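Malonate decarboxylase subunit alpha (Acinetobacter baumannii ATCC 17978, PDB 6MPR) probably transfers the acyl carrier protein from acetate to malonate, forming the malonyl thioester that the malonate decarboxylase complex then decarboxylates. Local coordinates at residues V62-N67 with V158-G163; Q71-S76 with I196-E201; V434-E439 with L476-I481. One frame throughout, in Å; residues are numbered along the deposited sequence.

Interaction 1 (V62-N67 with V158-G163)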
loop_
_atom_site.group_PDB
_atom_site.type_symbol
_atom_site.label_atom_id
_atom_site.label_comp_id
_atom_site.label_asym_id
_atom_site.label_seq_id
_atom_site.Cartn_x
_atom_site.Cartn_y
_atom_site.Cartn_z
ATOM N N VAL A 62 7.231 -5.347 20.486
ATOM C CA VAL A 62 7.697 -6.656 20.033
ATOM C C VAL A 62 6.735 -7.106 18.960
ATOM O O VAL A 62 5.565 -7.367 19.251
ATOM C CB VAL A 62 7.741 -7.676 21.182
ATOM C CG1 VAL A 62 8.184 -9.049 20.667
ATOM C CG2 VAL A 62 8.675 -7.160 22.293
ATOM N N VAL A 63 7.217 -7.187 17.724
ATOM C CA VAL A 63 6.467 -7.828 16.649
ATOM C C VAL A 63 6.643 -9.332 16.789
ATOM O O VAL A 63 7.773 -9.822 16.873
ATOM C CB VAL A 63 6.969 -7.343 15.282
ATOM C CG1 VAL A 63 6.358 -8.178 14.147
ATOM C CG2 VAL A 63 6.645 -5.849 15.090
ATOM N N LEU A 64 5.534 -10.069 16.784
ATOM C CA LEU A 64 5.554 -11.520 16.940
ATOM C C LEU A 64 4.701 -12.104 15.830
ATOM O O LEU A 64 3.535 -11.717 15.680
ATOM C CB LEU A 64 5.011 -11.949 18.312
ATOM C CG LEU A 64 4.790 -13.454 18.539
ATOM C CD1 LEU A 64 6.097 -14.193 18.372
ATOM C CD2 LEU A 64 4.221 -13.704 19.935
ATOM N N GLU A 65 5.283 -12.992 15.028
ATOM C CA GLU A 65 4.536 -13.679 13.978
ATOM C C GLU A 65 3.811 -14.889 14.560
ATOM O O GLU A 65 4.447 -15.752 15.170
ATOM C CB GLU A 65 5.489 -14.130 12.868
ATOM C CG GLU A 65 6.126 -12.996 12.061
ATOM C CD GLU A 65 7.042 -13.521 10.967
ATOM O OE1 GLU A 65 7.164 -14.752 10.821
ATOM O OE2 GLU A 65 7.667 -12.704 10.273
ATOM N N GLY A 66 2.489 -14.934 14.429
ATOM C CA GLY A 66 1.697 -13.753 14.133
ATOM C C GLY A 66 1.374 -13.375 12.694
ATOM O O GLY A 66 0.717 -12.355 12.464
ATOM N N ASN A 67 1.845 -14.138 11.713
ATOM C CA ASN A 67 1.338 -14.003 10.352
ATOM C C ASN A 67 -0.069 -14.577 10.292
ATOM O O ASN A 67 -0.511 -15.289 11.197
ATOM C CB ASN A 67 2.188 -14.764 9.325
ATOM C CG ASN A 67 3.640 -14.350 9.296
ATOM O OD1 ASN A 67 3.998 -13.337 8.695
ATOM N ND2 ASN A 67 4.500 -15.178 9.876
ATOM N N VAL A 158 11.835 -5.174 18.745
ATOM C CA VAL A 158 12.152 -6.591 18.609
ATOM C C VAL A 158 11.202 -7.169 17.569
ATOM O O VAL A 158 10.012 -6.839 17.550
ATOM C CB VAL A 158 11.994 -7.351 19.946
ATOM C CG1 VAL A 158 12.293 -8.849 19.765
ATOM C CG2 VAL A 158 12.874 -6.724 21.036
ATOM N N VAL A 159 11.725 -8.019 16.698
ATOM C CA VAL A 159 10.894 -8.779 15.770
ATOM C C VAL A 159 11.208 -10.260 15.937
ATOM O O VAL A 159 12.377 -10.663 15.863
ATOM C CB VAL A 159 11.106 -8.329 14.314
ATOM C CG1 VAL A 159 10.243 -9.159 13.380
ATOM C CG2 VAL A 159 10.763 -6.839 14.155
ATOM N N LEU A 160 10.160 -11.061 16.154
ATOM C CA LEU A 160 10.239 -12.513 16.350
ATOM C C LEU A 160 9.536 -13.165 15.164
ATOM O O LEU A 160 8.305 -13.096 15.044
ATOM C CB LEU A 160 9.584 -12.922 17.669
ATOM C CG LEU A 160 10.085 -12.225 18.934
ATOM C CD1 LEU A 160 9.250 -12.699 20.147
ATOM C CD2 LEU A 160 11.571 -12.516 19.127
ATOM N N SER A 161 10.316 -13.783 14.275
ATOM C CA SER A 161 9.815 -14.254 12.990
ATOM C C SER A 161 10.221 -15.702 12.772
ATOM O O SER A 161 10.977 -16.285 13.549
ATOM C CB SER A 161 10.339 -13.392 11.827
ATOM O OG SER A 161 9.827 -12.080 11.886
ATOM N N ALA A 162 9.702 -16.297 11.696
ATOM C CA ALA A 162 9.974 -17.694 11.374
ATOM C C ALA A 162 10.321 -17.883 9.903
ATOM O O ALA A 162 9.801 -17.180 9.031
ATOM C CB ALA A 162 8.764 -18.580 11.701
ATOM N N GLY A 163 11.170 -18.887 9.634
ATOM C CA GLY A 163 11.498 -19.273 8.277
ATOM C C GLY A 163 11.786 -20.762 8.182
ATOM O O GLY A 163 11.804 -21.482 9.181
#
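Val63 and Val159 lie side by side and point the same way from two parallel strands, CB of Val63 being 4.0 Å from CG2 of Val159. On the reverse face of the sheet Val62 and Val158 repeat the arrangement, and there Leu160 reaches across to both Val62 and Leu64. CG of Leu160, anti to its own carbonyl carbon (chi1 -54°), comes within 4.1 Å of CG1 of Val62. Its CD1 lies nearer still to that methyl, at 3.8 Å, while its CB touches CD1 of Leu64 at the same distance. Both of these pairs cross obliquely. Between the strands the parallel bonding is regular: Val63 N donates to Val158 O, Leu160 N to Val63 O and Glu65 N to Leu160 O.

Beyond Leu64 the chain leaves the strand, but Glu65 prolongs the pairing with its side chain. Extended beyond CG (chi2 -179°), it carries its carboxylate over to the partner strand, where OE1 accepts from Ala162 N at 3.1 Å. OE2 bonds Ser181 OG, so this buried carboxylate is gripped at both oxygens. Ser161 OG also donates to OE2 at 2.8 Å, less certainly, since a second conformer of the serine is modelled. The donors from Ser161 and Ala162 stand above the carboxylate plane. A cis peptide then joins Glu65 to Gly66.

The two strands are central in a parallel alpha/beta sheet, with strand 90-94 beside 61-64 and strand 194-199 beside 158-163. Helix 73-79 covers the Leu64 and Leu160 face, and helix 181-189 the Val63 and Val159 face.

Interaction 2 (Q71-S76 with I196-E201); sequences QADFLS and IVQVNE
Gln198 leaves strand 194-199 of the parallel sheet with CG between the backbone N and the carbonyl carbon (chi1 66°), the crowded position, and an extended chi2 of 161° then carries CD toward the N-terminal end of helix 73-79. From the helix, Leu75 has CG anti to its carbonyl carbon (chi1 -64°), and the two side chains slide past each other in opposite directions, CG of Leu75 lying 3.9 Å from CB of Gln198. Beyond this, CD1 of Leu75 rests 3.6 Å from Ile196 O, and helix 48-55 packs beside both Leu75 and Ile196.

The amide of Gln198 ends against the start of the helix, where Ala72 is the N-cap residue. Leu75 N donates to OE1 at 3.0 Å, tilted from the carbonyl plane. CB of Phe74 packs 3.2 Å from the same oxygen, and CB of Ala72 adds a contact at 3.6 Å. The other end of the amide is held through water: NE2 of Gln198 donates to a water at 3.0 Å, and that water donates to OD1 of Asp73, which is also bonded by Tyr230 N.

The oxygen thus takes a first-turn N-H that intrahelical bonding leaves for an outside acceptor, and the nitrogen reaches an acidic side chain through the water; together these contacts favour this flip of the amide. The positive end of the helix dipole would be expected to polarise the Gln198 carbonyl further.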
loop_
_atom_site.group_PDB
_atom_site.type_symbol
_atom_site.label_atom_id
_atom_site.label_comp_id
_atom_site.label_asym_id
_atom_site.label_seq_id
_atom_site.Cartn_x
_atom_site.Cartn_y
_atom_site.Cartn_z
ATOM N N GLN A 71 3.215 -19.295 11.829
ATOM C CA GLN A 71 3.375 -18.877 13.220
ATOM C C GLN A 71 4.775 -19.226 13.699
ATOM O O GLN A 71 5.208 -20.383 13.589
ATOM C CB GLN A 71 2.365 -19.542 14.178
ATOM C CG GLN A 71 0.896 -19.476 13.739
ATOM C CD GLN A 71 0.409 -18.047 13.637
ATOM O OE1 GLN A 71 0.681 -17.219 14.524
ATOM N NE2 GLN A 71 -0.294 -17.737 12.550
ATOM N N ALA A 72 5.466 -18.236 14.256
ATOM C CA ALA A 72 6.732 -18.494 14.936
ATOM C C ALA A 72 6.414 -19.065 16.320
ATOM O O ALA A 72 6.612 -18.437 17.365
ATOM C CB ALA A 72 7.552 -17.216 15.022
ATOM N N ASP A 73 5.877 -20.280 16.320
ATOM C CA ASP A 73 5.270 -20.776 17.558
ATOM C C ASP A 73 6.299 -21.226 18.588
ATOM O O ASP A 73 6.003 -21.219 19.789
ATOM C CB ASP A 73 4.284 -21.908 17.260
ATOM C CG ASP A 73 4.954 -23.167 16.752
ATOM O OD1 ASP A 73 5.526 -23.154 15.630
ATOM O OD2 ASP A 73 4.919 -24.179 17.485
ATOM N N PHE A 74 7.500 -21.609 18.155
ATOM C CA PHE A 74 8.565 -21.852 19.124
ATOM C C PHE A 74 8.920 -20.568 19.864
ATOM O O PHE A 74 9.055 -20.568 21.097
ATOM C CB PHE A 74 9.782 -22.437 18.409
ATOM C CG PHE A 74 10.974 -22.646 19.288
ATOM C CD1 PHE A 74 10.927 -23.537 20.351
ATOM C CD2 PHE A 74 12.149 -21.975 19.031
ATOM C CE1 PHE A 74 12.050 -23.747 21.151
ATOM C CE2 PHE A 74 13.262 -22.166 19.829
ATOM C CZ PHE A 74 13.211 -23.058 20.886
ATOM N N LEU A 75 9.030 -19.454 19.140
ATOM C CA LEU A 75 9.355 -18.191 19.806
ATOM C C LEU A 75 8.207 -17.712 20.686
ATOM O O LEU A 75 8.442 -17.224 21.796
ATOM C CB LEU A 75 9.730 -17.114 18.777
ATOM C CG LEU A 75 10.988 -17.379 17.946
ATOM C CD1 LEU A 75 11.269 -16.220 16.957
ATOM C CD2 LEU A 75 12.187 -17.654 18.841
ATOM N N SER A 76 6.960 -17.856 20.223
ATOM C CA SER A 76 5.835 -17.407 21.041
ATOM C C SER A 76 5.657 -18.287 22.275
ATOM O O SER A 76 5.419 -17.765 23.368
ATOM C CB SER A 76 4.547 -17.339 20.210
ATOM O OG SER A 76 4.220 -18.589 19.627
ATOM N N ILE A 196 15.052 -11.740 15.599
ATOM C CA ILE A 196 15.324 -13.141 15.902
ATOM C C ILE A 196 14.420 -13.988 15.026
ATOM O O ILE A 196 13.201 -13.803 15.037
ATOM C CB ILE A 196 15.079 -13.464 17.385
ATOM C CG1 ILE A 196 15.935 -12.561 18.277
ATOM C CG2 ILE A 196 15.358 -14.946 17.655
ATOM C CD1 ILE A 196 15.401 -12.430 19.660
ATOM N N VAL A 197 15.005 -14.932 14.292
ATOM C CA VAL A 197 14.254 -15.784 13.368
ATOM C C VAL A 197 14.409 -17.240 13.804
ATOM O O VAL A 197 15.523 -17.780 13.820
ATOM C CB VAL A 197 14.714 -15.597 11.911
ATOM C CG1 VAL A 197 13.790 -16.351 10.950
ATOM C CG2 VAL A 197 14.753 -14.107 11.549
ATOM N N GLN A 198 13.296 -17.890 14.127
ATOM C CA GLN A 198 13.334 -19.339 14.277
ATOM C C GLN A 198 13.289 -20.000 12.899
ATOM O O GLN A 198 12.574 -19.545 11.999
ATOM C CB GLN A 198 12.175 -19.826 15.154
ATOM C CG GLN A 198 10.778 -19.609 14.538
ATOM C CD GLN A 198 9.744 -20.493 15.183
ATOM O OE1 GLN A 198 9.195 -20.158 16.233
ATOM N NE2 GLN A 198 9.472 -21.642 14.561
ATOM N N VAL A 199 14.079 -21.064 12.721
ATOM C CA VAL A 199 14.081 -21.796 11.457
ATOM C C VAL A 199 13.880 -23.282 11.703
ATOM O O VAL A 199 14.252 -23.820 12.753
ATOM C CB VAL A 199 15.369 -21.569 10.624
ATOM C CG1 VAL A 199 15.453 -20.112 10.168
ATOM C CG2 VAL A 199 16.624 -21.980 11.404
ATOM N N ASN A 200 13.300 -23.952 10.704
ATOM C CA ASN A 200 13.112 -25.398 10.792
ATOM C C ASN A 200 14.437 -26.140 10.715
ATOM O O ASN A 200 14.598 -27.180 11.366
ATOM C CB ASN A 200 12.190 -25.898 9.682
ATOM C CG ASN A 200 10.779 -25.376 9.822
ATOM O OD1 ASN A 200 10.435 -24.746 10.826
ATOM N ND2 ASN A 200 9.955 -25.629 8.820
ATOM N N GLU A 201 15.388 -25.619 9.935
ATOM C CA GLU A 201 16.671 -26.262 9.668
ATOM C C GLU A 201 17.787 -25.227 9.630
ATOM O O GLU A 201 17.607 -24.120 9.116
ATOM C CB GLU A 201 16.660 -26.960 8.310
ATOM C CG GLU A 201 16.010 -28.293 8.245
ATOM C CD GLU A 201 16.148 -28.850 6.848
ATOM O OE1 GLU A 201 15.372 -28.428 5.968
ATOM O OE2 GLU A 201 17.072 -29.658 6.620
HETATM O O HOH W 1 8.022 -23.895 15.830
#

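Interaction 3 (V434-E439 with L476-I481); sequences VETFQE and LTEEGI
Thr436 meets Glu478 at the tip of a two-residue beta hairpin, in which strands 474-477 and 480-482 are joined by a turn close to type I at Glu478 and Glu479. The hairpin is closed by Thr477 N bonding to Gly480 O and Gly480 N to Thr477 O. An ST turn braces it, with Thr477 OG1 accepting from Glu479 N while also bonding Val500 O.

The tight part of the contact begins with backbone, closed by two threonine side chains. Val434 N donates to Leu476 O at 2.8 Å, continuing beyond strand 429-433 the parallel pairing of that strand with 474-477. Val434 O then sits 3.1 Å from CA of Thr477 in a CA-H...O contact, with CB of Thr477 close by. CG2 of Thr436 completes this side, lying 4.0 Å from CB of Thr477. The polar grip on Glu478 is just as close. Its chain is bent (chi2 -85°), and its side chain crosses that of Thr436 at about a right angle. The carboxylate takes two bonds from this single residue: Thr436 N donates to OE1 at 2.9 Å, and Thr436 OG1 donates to OE2 at a short 2.5 Å. Both oxygens use their syn lone pairs, so the threonine fits the mouth of the carboxylate.

The looser side is formed by the partly exposed Glu435 and Phe437. Glu435, whose side chain touches His246 and Met249 of helix 244-261, keeps its OE1 5.5 Å from OE1 of Glu478; the donors around Glu478 would be expected to offset this like charge. A water extends the grip, donating to Glu478 OE2 at 2.9 Å and accepting from Phe437 N at 3.2 Å.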
loop_
_atom_site.group_PDB
_atom_site.type_symbol
_atom_site.label_atom_id
_atom_site.label_comp_id
_atom_site.label_asym_id
_atom_site.label_seq_id
_atom_site.Cartn_x
_atom_site.Cartn_y
_atom_site.Cartn_z
ATOM N N VAL A 434 -23.427 -12.520 0.717
ATOM C CA VAL A 434 -23.813 -12.984 2.040
ATOM C C VAL A 434 -25.217 -13.591 1.957
ATOM O O VAL A 434 -26.090 -13.045 1.273
ATOM C CB VAL A 434 -23.688 -11.767 2.996
ATOM C CG1 VAL A 434 -25.018 -11.166 3.352
ATOM C CG2 VAL A 434 -22.772 -12.081 4.200
ATOM N N GLU A 435 -25.434 -14.721 2.631
ATOM C CA GLU A 435 -26.793 -15.230 2.746
ATOM C C GLU A 435 -27.554 -14.413 3.791
ATOM O O GLU A 435 -26.966 -13.762 4.660
ATOM C CB GLU A 435 -26.818 -16.719 3.114
ATOM C CG GLU A 435 -26.086 -17.629 2.133
ATOM C CD GLU A 435 -25.856 -19.029 2.679
ATOM O OE1 GLU A 435 -26.847 -19.714 3.016
ATOM O OE2 GLU A 435 -24.676 -19.432 2.781
ATOM N N THR A 436 -28.881 -14.425 3.679
ATOM C CA THR A 436 -29.669 -13.548 4.543
ATOM C C THR A 436 -29.645 -14.003 5.998
ATOM O O THR A 436 -29.795 -13.176 6.904
ATOM C CB THR A 436 -31.103 -13.432 4.018
ATOM O OG1 THR A 436 -31.723 -14.728 3.940
ATOM C CG2 THR A 436 -31.072 -12.781 2.639
ATOM N N PHE A 437 -29.421 -15.288 6.251
ATOM C CA PHE A 437 -29.227 -15.781 7.605
ATOM C C PHE A 437 -27.916 -16.542 7.691
ATOM O O PHE A 437 -27.519 -17.224 6.742
ATOM C CB PHE A 437 -30.381 -16.675 8.067
ATOM C CG PHE A 437 -31.622 -15.913 8.406
ATOM C CD1 PHE A 437 -32.465 -15.458 7.398
ATOM C CD2 PHE A 437 -31.940 -15.635 9.724
ATOM C CE1 PHE A 437 -33.606 -14.756 7.706
ATOM C CE2 PHE A 437 -33.077 -14.927 10.039
ATOM C CZ PHE A 437 -33.913 -14.486 9.036
ATOM N N GLN A 438 -27.258 -16.396 8.838
ATOM C CA GLN A 438 -25.957 -16.988 9.081
ATOM C C GLN A 438 -26.094 -18.438 9.535
ATOM O O GLN A 438 -27.187 -18.933 9.823
ATOM C CB GLN A 438 -25.198 -16.178 10.131
ATOM C CG GLN A 438 -24.653 -14.870 9.604
ATOM C CD GLN A 438 -23.701 -15.084 8.443
ATOM O OE1 GLN A 438 -22.854 -15.976 8.479
ATOM N NE2 GLN A 438 -23.844 -14.275 7.400
ATOM N N GLU A 439 -24.957 -19.123 9.584
ATOM C CA GLU A 439 -24.920 -20.458 10.160
ATOM C C GLU A 439 -25.225 -20.339 11.649
ATOM O O GLU A 439 -24.548 -19.601 12.375
ATOM C CB GLU A 439 -23.558 -21.105 9.920
ATOM N N LEU A 476 -24.936 -8.889 -2.707
ATOM C CA LEU A 476 -25.371 -10.127 -3.347
ATOM C C LEU A 476 -25.804 -11.119 -2.276
ATOM O O LEU A 476 -24.991 -11.511 -1.431
ATOM C CB LEU A 476 -24.237 -10.707 -4.193
ATOM C CG LEU A 476 -24.369 -12.154 -4.639
ATOM C CD1 LEU A 476 -25.643 -12.329 -5.443
ATOM C CD2 LEU A 476 -23.138 -12.547 -5.448
ATOM N N THR A 477 -27.078 -11.524 -2.313
ATOM C CA THR A 477 -27.615 -12.537 -1.404
ATOM C C THR A 477 -28.223 -13.668 -2.222
ATOM O O THR A 477 -28.244 -13.627 -3.459
ATOM C CB THR A 477 -28.685 -11.967 -0.457
ATOM O OG1 THR A 477 -29.906 -11.772 -1.187
ATOM C CG2 THR A 477 -28.242 -10.651 0.157
ATOM N N GLU A 478 -28.768 -14.670 -1.525
ATOM C CA GLU A 478 -29.481 -15.722 -2.236
ATOM C C GLU A 478 -30.770 -15.207 -2.870
ATOM O O GLU A 478 -31.369 -15.912 -3.690
ATOM C CB GLU A 478 -29.745 -16.912 -1.297
ATOM C CG GLU A 478 -30.936 -16.779 -0.346
ATOM C CD GLU A 478 -30.615 -16.054 0.949
ATOM O OE1 GLU A 478 -29.549 -15.400 1.039
ATOM O OE2 GLU A 478 -31.447 -16.137 1.888
ATOM N N GLU A 479 -31.175 -13.977 -2.549
ATOM C CA GLU A 479 -32.335 -13.342 -3.158
ATOM C C GLU A 479 -32.018 -12.584 -4.442
ATOM O O GLU A 479 -32.906 -12.419 -5.280
ATOM C CB GLU A 479 -32.978 -12.383 -2.152
ATOM C CG GLU A 479 -33.560 -13.084 -0.950
ATOM C CD GLU A 479 -34.904 -13.696 -1.267
ATOM O OE1 GLU A 479 -35.914 -12.956 -1.192
ATOM O OE2 GLU A 479 -34.944 -14.898 -1.615
ATOM N N GLY A 480 -30.793 -12.112 -4.628
ATOM C CA GLY A 480 -30.464 -11.347 -5.811
ATOM C C GLY A 480 -29.363 -10.341 -5.514
ATOM O O GLY A 480 -28.691 -10.433 -4.499
ATOM N N ILE A 481 -29.190 -9.388 -6.432
ATOM C CA ILE A 481 -28.143 -8.377 -6.332
ATOM C C ILE A 481 -28.800 -7.010 -6.219
ATOM O O ILE A 481 -29.692 -6.676 -7.005
ATOM C CB ILE A 481 -27.190 -8.397 -7.542
ATOM C CG1 ILE A 481 -26.557 -9.775 -7.740
ATOM C CG2 ILE A 481 -26.092 -7.339 -7.379
ATOM C CD1 ILE A 481 -25.820 -9.894 -9.059
HETATM O O HOH W 2 -30.329 -17.537 4.201
#

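In the fold
From the N terminus, strand 61-64 leads through a short loop into helix 73-79, so interactions 1 and 2 open close together. Interaction 1 closes first, bringing 158-163 back across 90 intervening residues; interaction 2 closes on the neighbouring strand 194-199, so the two cross rather than nest. Their centres are 8 Å apart, and Gly163 N probably bonds to Gln198 O. Together they tie three adjacent strands of the parallel sheet to the helix packed over them. Interaction 3 follows in series, 36 residues separating its segments, and ties the loop after strand 429-433 to the hairpin of strands 474-477 and 480-482 in the mixed sheet. It lies on the opposite side of the chain's centre from the other two.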